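Local coordinates for protein acidocalcisomal pyrophosphatase (Trypanosoma cruzi, PDB 5CUV) that probably hydrolyses inorganic pyrophosphate to phosphate with magnesium as cofactor, as a soluble acidocalcisomal enzyme, at residues Met267-Ala272 / Ala297-Met302; Leu316-Met321 / Trp329-Ile334. One frame throughout, in Å; residues are numbered along the deposited sequence.

Contact 1: Met267-Ala272 / Ala297-Met302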
loop_
_atom_site.group_PDB
_atom_site.type_symbol
_atom_site.label_atom_id
_atom_site.label_comp_id
_atom_site.label_asym_id
_atom_site.label_seq_id
_atom_site.Cartn_x
_atom_site.Cartn_y
_atom_site.Cartn_z
HETATM N N MSE A 267 14.160 17.659 4.357
HETATM C CA MSE A 267 13.295 16.674 4.683
HETATM C C MSE A 267 12.866 15.776 3.689
HETATM O O MSE A 267 12.157 14.963 3.922
HETATM C CB MSE A 267 12.133 17.383 5.100
HETATM C CG MSE A 267 12.228 18.034 6.407
HETATM SE SE MSE A 267 11.645 19.755 6.975
HETATM C CE MSE A 267 11.803 18.910 8.583
ATOM N N TRP A 268 13.370 15.958 2.538
ATOM C CA TRP A 268 13.203 15.026 1.461
ATOM C C TRP A 268 14.601 14.707 0.972
ATOM O O TRP A 268 15.584 15.327 1.390
ATOM C CB TRP A 268 12.415 15.813 0.438
ATOM C CG TRP A 268 11.173 16.343 1.033
ATOM C CD1 TRP A 268 9.981 15.670 1.217
ATOM C CD2 TRP A 268 11.015 17.615 1.694
ATOM N NE1 TRP A 268 9.108 16.441 1.964
ATOM C CE2 TRP A 268 9.719 17.634 2.271
ATOM C CE3 TRP A 268 11.851 18.735 1.864
ATOM C CZ2 TRP A 268 9.245 18.737 3.011
ATOM C CZ3 TRP A 268 11.389 19.807 2.590
ATOM C CH2 TRP A 268 10.089 19.808 3.162
ATOM N N ASN A 269 14.723 13.733 0.108
ATOM C CA ASN A 269 16.016 13.408 -0.403
ATOM C C ASN A 269 16.216 14.474 -1.475
ATOM O O ASN A 269 15.345 14.671 -2.357
ATOM C CB ASN A 269 15.960 12.048 -1.033
ATOM C CG ASN A 269 15.812 10.959 -0.017
ATOM O OD1 ASN A 269 16.675 10.836 0.852
ATOM N ND2 ASN A 269 14.725 10.156 -0.098
ATOM N N TYR A 270 17.347 15.160 -1.398
ATOM C CA TYR A 270 17.685 16.203 -2.322
ATOM C C TYR A 270 18.804 15.695 -3.230
ATOM O O TYR A 270 19.784 15.138 -2.764
ATOM C CB TYR A 270 18.168 17.411 -1.540
ATOM C CG TYR A 270 18.310 18.661 -2.364
ATOM C CD1 TYR A 270 17.208 19.306 -2.876
ATOM C CD2 TYR A 270 19.563 19.229 -2.573
ATOM C CE1 TYR A 270 17.349 20.498 -3.568
ATOM C CE2 TYR A 270 19.723 20.408 -3.249
ATOM C CZ TYR A 270 18.617 21.052 -3.747
ATOM O OH TYR A 270 18.785 22.253 -4.399
ATOM N N GLY A 271 18.678 15.868 -4.532
ATOM C CA GLY A 271 19.750 15.375 -5.361
ATOM C C GLY A 271 19.790 16.005 -6.727
ATOM O O GLY A 271 19.507 17.176 -6.929
ATOM N N ALA A 272 20.095 15.211 -7.713
ATOM C CA ALA A 272 20.153 15.807 -9.010
ATOM C C ALA A 272 19.801 14.807 -10.107
ATOM O O ALA A 272 19.798 13.625 -9.899
ATOM C CB ALA A 272 21.575 16.387 -9.177
ATOM N N ALA A 297 16.976 18.142 -7.910
ATOM C CA ALA A 297 15.736 17.429 -7.721
ATOM C C ALA A 297 15.487 17.064 -6.301
ATOM O O ALA A 297 16.431 16.755 -5.570
ATOM C CB ALA A 297 15.735 16.178 -8.593
ATOM N N ILE A 298 14.210 17.091 -5.928
ATOM C CA ILE A 298 13.733 16.739 -4.588
ATOM C C ILE A 298 12.799 15.504 -4.705
ATOM O O ILE A 298 11.775 15.573 -5.392
ATOM C CB ILE A 298 12.952 17.913 -4.024
ATOM C CG1 ILE A 298 13.860 19.112 -3.881
ATOM C CG2 ILE A 298 12.398 17.604 -2.708
ATOM C CD1 ILE A 298 13.070 20.396 -3.689
ATOM N N GLU A 299 13.141 14.374 -4.072
ATOM C CA GLU A 299 12.283 13.158 -4.169
ATOM C C GLU A 299 11.487 13.077 -2.862
ATOM O O GLU A 299 12.085 12.949 -1.810
ATOM C CB GLU A 299 13.142 11.875 -4.378
ATOM C CG GLU A 299 12.397 10.515 -4.581
ATOM C CD GLU A 299 11.654 9.897 -3.309
ATOM O OE1 GLU A 299 10.547 9.329 -3.512
ATOM O OE2 GLU A 299 12.130 9.928 -2.137
ATOM N N ILE A 300 10.154 13.090 -2.950
ATOM C CA ILE A 300 9.279 13.091 -1.798
ATOM C C ILE A 300 8.706 11.792 -1.195
ATOM O O ILE A 300 7.796 11.845 -0.392
ATOM C CB ILE A 300 8.133 14.109 -2.025
ATOM C CG1 ILE A 300 7.060 13.551 -2.932
ATOM C CG2 ILE A 300 8.713 15.411 -2.662
ATOM C CD1 ILE A 300 6.078 14.630 -3.420
ATOM N N GLY A 301 9.277 10.623 -1.511
ATOM C CA GLY A 301 8.775 9.398 -0.888
ATOM C C GLY A 301 9.232 9.360 0.561
ATOM O O GLY A 301 10.049 10.184 1.002
HETATM N N MSE A 302 8.790 8.377 1.264
HETATM C CA MSE A 302 9.052 8.034 2.613
HETATM C C MSE A 302 10.309 7.478 3.014
HETATM O O MSE A 302 10.647 7.572 3.983
HETATM C CB MSE A 302 7.991 7.133 3.151
HETATM C CG MSE A 302 7.854 5.718 2.711
HETATM SE SE MSE A 302 6.658 4.495 3.342
HETATM C CE MSE A 302 5.048 5.255 3.161
#
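Ile298 packs between Trp268, just before strand 269-272, and Tyr270 on it, one branch going to Trp268, the other to the Tyr270 ring. With CG2 anti to the backbone N, that methyl meets CB of Trp268 at 3.6 Å, while CG1 touches the ring edge of Tyr270, 3.5 Å from CD1. The strands 269-272 and 297-299 are antiparallel neighbours in the curled pyrophosphatase sheet, their directions 143° apart. Helix 357-367 lies against Trp268 and Ile298, and Trp233 of a second subunit meets the Trp268 ring at a subunit interface. Past the strand end, CD1 of Trp268 rests 4.0 Å from CB of Ile300. The hydroxyl of Tyr270 is hydrogen-bonded to Lys330 and weakly to the magnesium ligand Asp296. Backbone bonds zip the strands: Gly271 N reaches Ala297 O at 2.6 Å, and Glu299 N reaches Asn269 O at 2.8 Å. Asn269 and Glu299 lie side by side on the other sheet face: ND2 of Asn269 hydrogen-bonds to Thr303 O and OD1 accepts from Lys232 N, while Glu299 OE1 accepts from Ser335 N. Amide and carboxylate are nearly coplanar, 29° apart, and Asn269 ND2 gives a weak hydrogen bond to Glu299 OE2 at 3.3 Å.

Contact 2: Leu316-Met321 / Trp329-Ile334; sequences LGILGM and WKVICI
The beta hairpin of strands 310-323 and 326-335 brings Ile318 against Trp329 and Val331 on one face of the sheet. The Ile318 side chain reaches across to the partner strand because CG1 stands anti to the backbone N (chi1 -164°). Its CD1 lies 3.7 Å from CB of Trp329 and 3.8 Å from CG2 of Val331. Gly320 pairs directly with Trp329, and its CA sits 3.6 Å from CE3 of the indole. Helix 388-412 packs over this face, touching Ile318, Trp329 and Val331.

At the other end of the pairing the antiparallel register is interrupted by a classic beta bulge, in which Leu316 and Gly317 both face Ile332. Ile332 O is gripped by two donors, Leu316 N at 2.8 Å and Gly317 N at 3.2 Å, the first in the carbonyl plane and the second tilted 15° from it. From within the bulge, CD1 of Leu316 crosses onto CG2 of Ile334 at 3.8 Å. Regular pairing follows with Ile318 opposite Val331, then Leu319, which exchanges two backbone bonds with Lys330.

On the opposite face, the Lys330 chain, bent at chi2 and again at chi4, carries NZ to salt bridges with Asp328 and Asp296, both magnesium ligands; with Tyr270, NZ is held by three partners. The terminal methyl of Met321, a selenomethionine, crosses this lysine at an angle, with Met321 CE 3.5 Å from Lys330 CE.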
loop_
_atom_site.group_PDB
_atom_site.type_symbol
_atom_site.label_atom_id
_atom_site.label_comp_id
_atom_site.label_asym_id
_atom_site.label_seq_id
_atom_site.Cartn_x
_atom_site.Cartn_y
_atom_site.Cartn_z
ATOM N N LEU A 316 6.833 14.849 -10.963
ATOM C CA LEU A 316 5.501 15.362 -10.707
ATOM C C LEU A 316 5.336 16.826 -11.017
ATOM O O LEU A 316 4.237 17.252 -11.312
ATOM C CB LEU A 316 5.121 15.148 -9.259
ATOM C CG LEU A 316 5.157 13.661 -8.907
ATOM C CD1 LEU A 316 5.308 13.521 -7.363
ATOM C CD2 LEU A 316 3.875 12.907 -9.527
ATOM N N GLY A 317 6.400 17.616 -10.922
ATOM C CA GLY A 317 6.243 19.027 -11.212
ATOM C C GLY A 317 7.564 19.747 -11.009
ATOM O O GLY A 317 8.639 19.129 -10.924
ATOM N N ILE A 318 7.515 21.064 -10.876
ATOM C CA ILE A 318 8.773 21.724 -10.692
ATOM C C ILE A 318 8.445 23.041 -10.072
ATOM O O ILE A 318 7.312 23.545 -10.251
ATOM C CB ILE A 318 9.472 21.857 -12.062
ATOM C CG1 ILE A 318 10.958 22.185 -11.883
ATOM C CG2 ILE A 318 8.702 22.834 -12.942
ATOM C CD1 ILE A 318 11.774 22.042 -13.236
ATOM N N LEU A 319 9.419 23.557 -9.315
ATOM C CA LEU A 319 9.336 24.820 -8.616
ATOM C C LEU A 319 10.556 25.698 -9.069
ATOM O O LEU A 319 11.709 25.235 -9.018
ATOM C CB LEU A 319 9.382 24.546 -7.110
ATOM C CG LEU A 319 9.293 25.785 -6.211
ATOM C CD1 LEU A 319 7.809 26.256 -6.084
ATOM C CD2 LEU A 319 9.861 25.462 -4.854
ATOM N N GLY A 320 10.329 26.935 -9.537
ATOM C CA GLY A 320 11.446 27.757 -9.977
ATOM C C GLY A 320 11.888 28.791 -8.940
ATOM O O GLY A 320 11.143 29.743 -8.634
HETATM N N MSE A 321 13.089 28.635 -8.404
HETATM C CA MSE A 321 13.578 29.566 -7.414
HETATM C C MSE A 321 14.685 30.386 -8.056
HETATM O O MSE A 321 15.360 29.915 -8.998
HETATM C CB MSE A 321 14.094 28.830 -6.179
HETATM C CG MSE A 321 14.725 29.745 -5.142
HETATM SE SE MSE A 321 15.327 28.853 -3.555
HETATM C CE MSE A 321 16.892 27.968 -4.310
ATOM N N TRP A 329 15.935 25.698 -10.861
ATOM C CA TRP A 329 14.842 24.749 -10.866
ATOM C C TRP A 329 15.055 23.610 -9.849
ATOM O O TRP A 329 16.154 23.151 -9.569
ATOM C CB TRP A 329 14.689 24.106 -12.257
ATOM C CG TRP A 329 14.266 25.016 -13.435
ATOM C CD1 TRP A 329 15.046 25.389 -14.514
ATOM C CD2 TRP A 329 12.993 25.701 -13.617
ATOM N NE1 TRP A 329 14.357 26.246 -15.316
ATOM C CE2 TRP A 329 13.103 26.470 -14.803
ATOM C CE3 TRP A 329 11.789 25.733 -12.898
ATOM C CZ2 TRP A 329 12.054 27.284 -15.289
ATOM C CZ3 TRP A 329 10.738 26.543 -13.391
ATOM C CH2 TRP A 329 10.891 27.309 -14.581
ATOM N N LYS A 330 13.962 23.152 -9.290
ATOM C CA LYS A 330 13.986 22.061 -8.358
ATOM C C LYS A 330 12.859 21.153 -8.846
ATOM O O LYS A 330 11.679 21.504 -8.729
ATOM C CB LYS A 330 13.755 22.622 -6.963
ATOM C CG LYS A 330 14.805 23.681 -6.681
ATOM C CD LYS A 330 15.455 23.568 -5.361
ATOM C CE LYS A 330 16.527 24.638 -5.249
ATOM N NZ LYS A 330 17.833 24.277 -5.847
ATOM N N VAL A 331 13.237 20.032 -9.479
ATOM C CA VAL A 331 12.246 19.076 -9.975
ATOM C C VAL A 331 11.667 18.343 -8.783
ATOM O O VAL A 331 12.415 17.890 -7.910
ATOM C CB VAL A 331 12.870 18.024 -10.916
ATOM C CG1 VAL A 331 11.897 16.861 -11.194
ATOM C CG2 VAL A 331 13.215 18.655 -12.172
ATOM N N ILE A 332 10.350 18.257 -8.729
ATOM C CA ILE A 332 9.687 17.533 -7.652
ATOM C C ILE A 332 9.371 16.160 -8.219
ATOM O O ILE A 332 8.685 16.059 -9.224
ATOM C CB ILE A 332 8.349 18.190 -7.249
ATOM C CG1 ILE A 332 8.548 19.684 -7.014
ATOM C CG2 ILE A 332 7.804 17.511 -6.049
ATOM C CD1 ILE A 332 9.533 19.959 -5.909
ATOM N N CYS A 333 9.854 15.117 -7.572
ATOM C CA CYS A 333 9.643 13.782 -8.051
ATOM C C CYS A 333 9.442 12.822 -6.875
ATOM O O CYS A 333 9.616 13.220 -5.709
ATOM C CB CYS A 333 10.867 13.336 -8.842
ATOM S SG CYS A 333 12.370 13.175 -7.828
ATOM N N ILE A 334 9.080 11.567 -7.185
ATOM C CA ILE A 334 8.897 10.566 -6.166
ATOM C C ILE A 334 9.415 9.234 -6.668
ATOM O O ILE A 334 9.237 8.872 -7.821
ATOM C CB ILE A 334 7.381 10.399 -5.722
ATOM C CG1 ILE A 334 7.323 9.392 -4.548
ATOM C CG2 ILE A 334 6.450 9.960 -6.926
ATOM C CD1 ILE A 334 5.995 9.120 -4.056
#

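Overall arrangement
Contacts 1 and 2 belong to one mixed, curled sheet in the pyrophosphatase family region, their centres about 10 Å apart. They come in series along the chain, 267-272 with 297-302 first and 316-321 with 329-334 second. Strands 296-299 and 326-335 run parallel as neighbours and join the two: Ile298 N meets Val331 O at 2.8 Å, and CA of Glu299 packs on SG of Cys333. Helix 357-367 touches residues of both contacts. Near the magnesium ion, held by Asp291, Asp296 and Asp328, a probable hydrogen bond of 2.7 Å between Tyr270 OH and Lys330 NZ ties both contacts to the metal site.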